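Local coordinates for protein pollen allergen Phl p 6 (Phleum pratense, PDB 6TRK) that is a timothy grass pollen allergen with a helical-bundle fold, whose biochemical role in the pollen is not firmly established, at residues K35-E38 with A39-V43; E84-V87 with L88-E92. The protein carries 1 engineered substitution. One frame throughout, in Å; residues are numbered along the deposited sequence. Where two conformers were deposited one is given.

Interaction 1: K35-E38 with A39-V43; sequences KTFE and AAFTV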
ATOM      1  N   LYS A  35      -6.287  11.525   6.579  1.00 15.51           N
ATOM      2  CA  LYS A  35      -7.050  12.068   5.459  1.00 17.93           C
ATOM      3  C   LYS A  35      -6.135  12.561   4.349  1.00 18.10           C
ATOM      4  O   LYS A  35      -6.439  12.385   3.164  1.00 15.34           O
ATOM      5  CB  LYS A  35      -7.956  13.192   5.946  1.00 21.53           C
ATOM      6  CG  LYS A  35      -8.882  13.778   4.908  1.00 44.88           C
ATOM      7  CD  LYS A  35      -9.547  15.112   5.371  1.00 60.70           C
ATOM      8  CE  LYS A  35      -9.479  15.391   6.893  1.00128.51           C
ATOM      9  NZ  LYS A  35      -8.387  16.345   7.340  1.00 34.48           N
ATOM     10  N   THR A  36      -5.004  13.181   4.723  1.00 16.30           N
ATOM     11  CA  THR A  36      -4.028  13.650   3.746  1.00 14.75           C
ATOM     12  C   THR A  36      -3.388  12.482   3.009  1.00 14.82           C
ATOM     13  O   THR A  36      -3.309  12.472   1.769  1.00 13.20           O
ATOM     14  CB  THR A  36      -2.975  14.506   4.461  1.00 16.34           C
ATOM     15  OG1 THR A  36      -3.582  15.706   5.010  1.00 17.41           O
ATOM     16  CG2 THR A  36      -1.825  14.873   3.533  1.00 19.43           C
ATOM     17  N   PHE A  37      -2.935  11.479   3.763  1.00 14.78           N
ATOM     18  CA  PHE A  37      -2.327  10.297   3.160  1.00 13.82           C
ATOM     19  C   PHE A  37      -3.302   9.607   2.208  1.00 11.32           C
ATOM     20  O   PHE A  37      -2.954   9.230   1.078  1.00 13.93           O
ATOM     21  CB  PHE A  37      -1.897   9.317   4.277  1.00 15.07           C
ATOM     22  CG  PHE A  37      -1.687   7.927   3.784  1.00 13.71           C
ATOM     23  CD1 PHE A  37      -0.488   7.559   3.218  1.00 13.25           C
ATOM     24  CD2 PHE A  37      -2.689   6.990   3.834  1.00 12.37           C
ATOM     25  CE1 PHE A  37      -0.274   6.289   2.731  1.00 14.01           C
ATOM     26  CE2 PHE A  37      -2.506   5.711   3.302  1.00 12.44           C
ATOM     27  CZ  PHE A  37      -1.306   5.361   2.773  1.00 13.54           C
ATOM     28  N   GLU A  38      -4.533   9.416   2.668  1.00 12.98           N
ATOM     29  CA  GLU A  38      -5.499   8.660   1.897  1.00 16.15           C
ATOM     30  C   GLU A  38      -5.819   9.345   0.576  1.00 14.10           C
ATOM     31  O   GLU A  38      -5.954   8.678  -0.461  1.00 15.32           O
ATOM     32  CB  GLU A  38      -6.760   8.453   2.718  1.00 17.16           C
ATOM     33  CG  GLU A  38      -7.637   7.373   2.159  1.00 28.99           C
ATOM     34  CD  GLU A  38      -8.599   7.888   1.118  1.00 42.60           C
ATOM     35  OE1 GLU A  38      -9.149   7.058   0.365  1.00 37.72           O
ATOM     36  OE2 GLU A  38      -8.797   9.121   1.047  1.00 37.19           O
ATOM     37  N   ALA A  39      -5.928  10.675   0.585  1.00 14.97           N
ATOM     38  CA  ALA A  39      -6.178  11.404  -0.653  1.00 16.99           C
ATOM     39  C   ALA A  39      -5.016  11.278  -1.627  1.00 18.70           C
ATOM     40  O   ALA A  39      -5.226  11.135  -2.838  1.00 18.65           O
ATOM     41  CB  ALA A  39      -6.451  12.865  -0.337  1.00 17.11           C
ATOM     42  N   ALA A  40      -3.793  11.321  -1.122  1.00 17.16           N
ATOM     43  CA  ALA A  40      -2.644  11.160  -1.997  1.00 13.84           C
ATOM     44  C   ALA A  40      -2.512   9.722  -2.466  1.00 16.16           C
ATOM     45  O   ALA A  40      -2.197   9.462  -3.640  1.00 15.03           O
ATOM     46  CB  ALA A  40      -1.367  11.603  -1.269  1.00 16.29           C
ATOM     47  N   PHE A  41      -2.767   8.770  -1.565  1.00 12.09           N
ATOM     48  CA  PHE A  41      -2.620   7.366  -1.875  1.00 13.46           C
ATOM     49  C   PHE A  41      -3.605   6.936  -2.941  1.00 13.44           C
ATOM     50  O   PHE A  41      -3.253   6.197  -3.861  1.00 14.48           O
ATOM     51  CB  PHE A  41      -2.828   6.523  -0.597  1.00 14.85           C
ATOM     52  CG  PHE A  41      -2.872   5.055  -0.863  1.00 16.10           C
ATOM     53  CD1 PHE A  41      -4.086   4.413  -1.141  1.00 16.73           C
ATOM     54  CD2 PHE A  41      -1.716   4.313  -0.858  1.00 15.83           C
ATOM     55  CE1 PHE A  41      -4.119   3.071  -1.407  1.00 14.15           C
ATOM     56  CE2 PHE A  41      -1.744   2.940  -1.143  1.00 18.10           C
ATOM     57  CZ  PHE A  41      -2.943   2.330  -1.420  1.00 15.05           C
ATOM     58  N   THR A  42      -4.855   7.401  -2.856  0.51 13.08           N
ATOM     59  CA  THR A  42      -5.869   6.870  -3.776  0.51 10.05           C
ATOM     60  C   THR A  42      -5.585   7.275  -5.225  0.51  5.33           C
ATOM     61  O   THR A  42      -5.823   6.481  -6.141  0.51 29.10           O
ATOM     62  CB  THR A  42      -7.262   7.329  -3.324  0.51 42.99           C
ATOM     63  OG1 THR A  42      -8.271   6.593  -4.034  0.51 20.78           O
ATOM     64  CG2 THR A  42      -7.456   8.816  -3.560  0.51 15.56           C
ATOM     65  N   VAL A  43      -5.049   8.481  -5.453  1.00 14.01           N
ATOM     66  CA  VAL A  43      -4.741   8.914  -6.823  1.00 17.26           C
ATOM     67  C   VAL A  43      -3.700   7.999  -7.455  1.00 17.86           C
ATOM     68  O   VAL A  43      -3.880   7.496  -8.560  1.00 17.12           O
ATOM     69  CB  VAL A  43      -4.240  10.377  -6.822  1.00 16.72           C
ATOM     70  CG1 VAL A  43      -3.682  10.750  -8.206  1.00 21.82           C
ATOM     71  CG2 VAL A  43      -5.350  11.340  -6.408  1.00 23.78           C
TER
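The carbonyl oxygen Phe37 O takes the amide of Phe41 in the shortest polar bond of this helical turn, 2.7 Å from Phe41 N. Three further i to i+4 backbone bonds run beside it, Ala39 to Lys35, Ala40 to Thr36 and Thr42 to Glu38. One turn apart on the same side of helix 30-55, the two phenylalanines lie side by side and point the same way. Each has CG anti to the backbone N (chi1 161° in Phe37 and 172° in Phe41), which sends both rings off the helix in one direction. Their planes are within 27° of parallel but slid apart, with centroids 5.5 Å from each other, so overlap is slight. The closest carbons of the two rings are Phe37 CZ and Phe41 CD2, 3.8 Å apart. Phe41 CB also sits over one face of the Phe37 ring, 4.1 Å from its centroid, a CH-pi contact. On another side of the helix the bent chain of Glu38 brings OE1 to 4.2 Å from Thr42 CB, a loose contact that suits a partly exposed place. Ala40 is small enough to lie close to Thr24 of the preceding loop. The segment is thus amphipathic: large aromatic groups serve the buried side, where Phe18 and Ala21 of helix 2-23 meet Phe37, and the side bearing Lys35, Glu38 and Ala39 is the more exposed one.

Interaction 2: E84-V87 with L88-E92; sequences EAFV and LHFSE. With ZN (zinc ion), chain C.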
ATOM      1  N   GLU A  84      -1.243   4.982  11.225  1.00 14.02           N
ATOM      2  CA  GLU A  84      -0.283   3.894  11.441  1.00 16.88           C
ATOM      3  C   GLU A  84      -0.902   2.521  11.196  1.00 13.79           C
ATOM      4  O   GLU A  84      -0.211   1.631  10.691  1.00 14.93           O
ATOM      5  CB  GLU A  84       0.304   3.993  12.830  1.00 18.41           C
ATOM      6  CG  GLU A  84       1.142   5.293  13.027  1.00 31.42           C
ATOM      7  CD  GLU A  84       2.423   5.358  12.174  1.00 46.43           C
ATOM      8  OE1 GLU A  84       2.957   4.302  11.759  1.00 41.44           O
ATOM      9  OE2 GLU A  84       2.911   6.482  11.931  1.00 54.50           O
ATOM     10  N   ALA A  85      -2.206   2.352  11.452  1.00 12.79           N
ATOM     11  CA  ALA A  85      -2.845   1.078  11.147  1.00 12.43           C
ATOM     12  C   ALA A  85      -2.830   0.791   9.654  1.00 15.58           C
ATOM     13  O   ALA A  85      -2.568  -0.338   9.233  1.00 14.71           O
ATOM     14  CB  ALA A  85      -4.286   1.041  11.642  1.00 13.40           C
ATOM     15  N   PHE A  86      -3.117   1.806   8.829  1.00 12.01           N
ATOM     16  CA  PHE A  86      -3.031   1.595   7.392  1.00 11.82           C
ATOM     17  C   PHE A  86      -1.617   1.211   6.953  1.00 11.53           C
ATOM     18  O   PHE A  86      -1.420   0.217   6.218  1.00 10.77           O
ATOM     19  CB  PHE A  86      -3.470   2.857   6.634  1.00 12.19           C
ATOM     20  CG  PHE A  86      -3.694   2.614   5.152  1.00 10.91           C
ATOM     21  CD1 PHE A  86      -2.638   2.466   4.273  1.00  9.36           C
ATOM     22  CD2 PHE A  86      -4.982   2.539   4.631  1.00 10.41           C
ATOM     23  CE1 PHE A  86      -2.825   2.219   2.931  1.00 12.15           C
ATOM     24  CE2 PHE A  86      -5.173   2.343   3.257  1.00 11.80           C
ATOM     25  CZ  PHE A  86      -4.091   2.174   2.420  1.00 13.34           C
ATOM     26  N   VAL A  87      -0.634   2.021   7.345  1.00 12.28           N
ATOM     27  CA  VAL A  87       0.743   1.858   6.915  1.00 12.22           C
ATOM     28  C   VAL A  87       1.282   0.498   7.321  1.00 10.91           C
ATOM     29  O   VAL A  87       1.910  -0.187   6.515  1.00 11.98           O
ATOM     30  CB  VAL A  87       1.598   2.990   7.500  1.00 12.59           C
ATOM     31  CG1 VAL A  87       3.086   2.714   7.305  1.00 22.63           C
ATOM     32  CG2 VAL A  87       1.227   4.319   6.844  1.00 16.12           C
ATOM     33  N   LEU A  88       1.006   0.085   8.562  1.00 10.93           N
ATOM     34  CA  LEU A  88       1.501  -1.204   9.032  1.00 13.53           C
ATOM     35  C   LEU A  88       0.934  -2.343   8.203  1.00 11.86           C
ATOM     36  O   LEU A  88       1.659  -3.259   7.798  1.00 12.46           O
ATOM     37  CB  LEU A  88       1.167  -1.371  10.516  1.00 12.99           C
ATOM     38  CG  LEU A  88       1.458  -2.713  11.135  1.00 16.77           C
ATOM     39  CD1 LEU A  88       2.942  -2.957  11.146  1.00 17.65           C
ATOM     40  CD2 LEU A  88       0.939  -2.746  12.557  1.00 20.45           C
ATOM     41  N   HIS A  89      -0.377  -2.351   7.981  1.00 11.63           N
ATOM     42  CA  HIS A  89      -0.952  -3.520   7.312  1.00 11.97           C
ATOM     43  C   HIS A  89      -0.721  -3.494   5.809  1.00 12.54           C
ATOM     44  O   HIS A  89      -0.528  -4.554   5.193  1.00 12.34           O
ATOM     45  CB  HIS A  89      -2.428  -3.634   7.654  1.00  8.36           C
ATOM     46  CG  HIS A  89      -2.655  -3.956   9.096  1.00 12.50           C
ATOM     47  ND1 HIS A  89      -2.718  -2.991  10.086  1.00 12.91           N
ATOM     48  CD2 HIS A  89      -2.749  -5.148   9.725  1.00 12.12           C
ATOM     49  CE1 HIS A  89      -2.873  -3.576  11.258  1.00 14.01           C
ATOM     50  NE2 HIS A  89      -2.887  -4.892  11.069  1.00 13.16           N
ATOM     51  N   PHE A  90      -0.646  -2.305   5.216  1.00 10.00           N
ATOM     52  CA  PHE A  90      -0.332  -2.230   3.794  1.00 10.36           C
ATOM     53  C   PHE A  90       1.075  -2.774   3.526  1.00 10.04           C
ATOM     54  O   PHE A  90       1.284  -3.623   2.650  1.00 11.13           O
ATOM     55  CB  PHE A  90      -0.459  -0.769   3.282  1.00 10.66           C
ATOM     56  CG  PHE A  90      -0.461  -0.696   1.773  1.00 10.79           C
ATOM     57  CD1 PHE A  90       0.721  -0.531   1.094  1.00 14.07           C
ATOM     58  CD2 PHE A  90      -1.640  -0.827   1.047  1.00 12.74           C
ATOM     59  CE1 PHE A  90       0.751  -0.501  -0.296  1.00 13.94           C
ATOM     60  CE2 PHE A  90      -1.632  -0.821  -0.342  1.00 14.78           C
ATOM     61  CZ  PHE A  90      -0.412  -0.643  -1.003  1.00 14.91           C
ATOM     62  N   SER A  91       2.042  -2.312   4.285  1.00  9.71           N
ATOM     63  CA  SER A  91       3.418  -2.738   4.045  1.00 11.86           C
ATOM     64  C   SER A  91       3.610  -4.228   4.320  1.00 15.78           C
ATOM     65  O   SER A  91       4.290  -4.904   3.551  1.00 13.95           O
ATOM     66  CB  SER A  91       4.366  -1.907   4.892  1.00 15.47           C
ATOM     67  OG  SER A  91       4.110  -1.987   6.259  1.00 17.05           O
ATOM     68  N   GLU A  92       2.997  -4.756   5.390  1.00 11.70           N
ATOM     69  CA  GLU A  92       3.123  -6.191   5.684  1.00 12.58           C
ATOM     70  C   GLU A  92       2.402  -7.040   4.644  1.00 11.01           C
ATOM     71  O   GLU A  92       2.928  -8.068   4.177  1.00 11.72           O
ATOM     72  CB  GLU A  92       2.628  -6.527   7.105  1.00 12.11           C
ATOM     73  CG  GLU A  92       3.594  -6.053   8.203  1.00 11.84           C
ATOM     74  CD  GLU A  92       3.383  -6.611   9.557  1.00 15.48           C
ATOM     75  OE1 GLU A  92       4.211  -6.240  10.439  1.00 14.38           O
ATOM     76  OE2 GLU A  92       2.422  -7.366   9.798  1.00 15.84           O
TER
HETATM   77 ZN    ZN C 201       4.150  -7.039  12.237  1.00 15.42          ZN
HETATM   78  O   HOH W   1       2.854  -6.080  13.395  1.00 16.90           O
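Ala85 O receives two donors from His89: the routine backbone bond from His89 N and also the ring N-H of His89 ND1, at 2.8 Å and 166°. The oxygen lies in the imidazole plane, at the ring's edge, and chi1 of -67°, with CG beside the backbone N, folds the ring back along the helix to reach it. This bond limits rotation of the ring and implies a proton on ND1. Val87 O likewise takes the amide of Ser91, and Ser91 OG approaches to 2.9 Å from Val87 O; Leu88 O lies within reach of the same hydroxyl, whose proton is not settled between them. Serine, short and polar, can turn back to its own helix in this way.

The apolar contact belongs to Phe86 and Phe90, whose side chains run alongside each other. Their planes differ by 13° but are displaced, with 5.7 Å between centroids, and Phe86 CE1 meets Phe90 CD2 at 3.8 Å. In this all-helical bundle, helix 82-98 turns these rings inward, where Ala70 of helix 60-76 touches both. Val87, branched and compact, fills the side toward Phe18 and Met22 of helix 2-23.

Metal binding occupies a different side. Glu92, extended beyond CG, places OE1 2.0 Å from the zinc ion, whereas OE2 stands 3.0 Å from the zinc. A water also binds the metal, and His104, through ND1, is the other protein ligand and ties the C-terminal segment to helix 82-98.

Overall arrangement
Interactions 1 and 2 each lie within a single helix, 30-55 and 82-98, and their centres are 14 Å apart. Both put a pair of phenylalanines four residues apart into the core, and there they meet: Phe37 CE2 is 3.4 Å from Phe86 CD1, and Phe41 CZ is 3.6 Å from Phe90 CE2. The pairs Phe37–Phe86, Phe41–Phe86 and Phe41–Phe90 meet edge-to-face, making one aromatic cluster. Away from this core the chemistry diverges. In 35-43 the Thr36 hydroxyl bonds to Asp32 O of its own helix, whereas 84-92, nearer the centre of the chain, has the in-plane His89 ND1 bond and the zinc ligand Glu92.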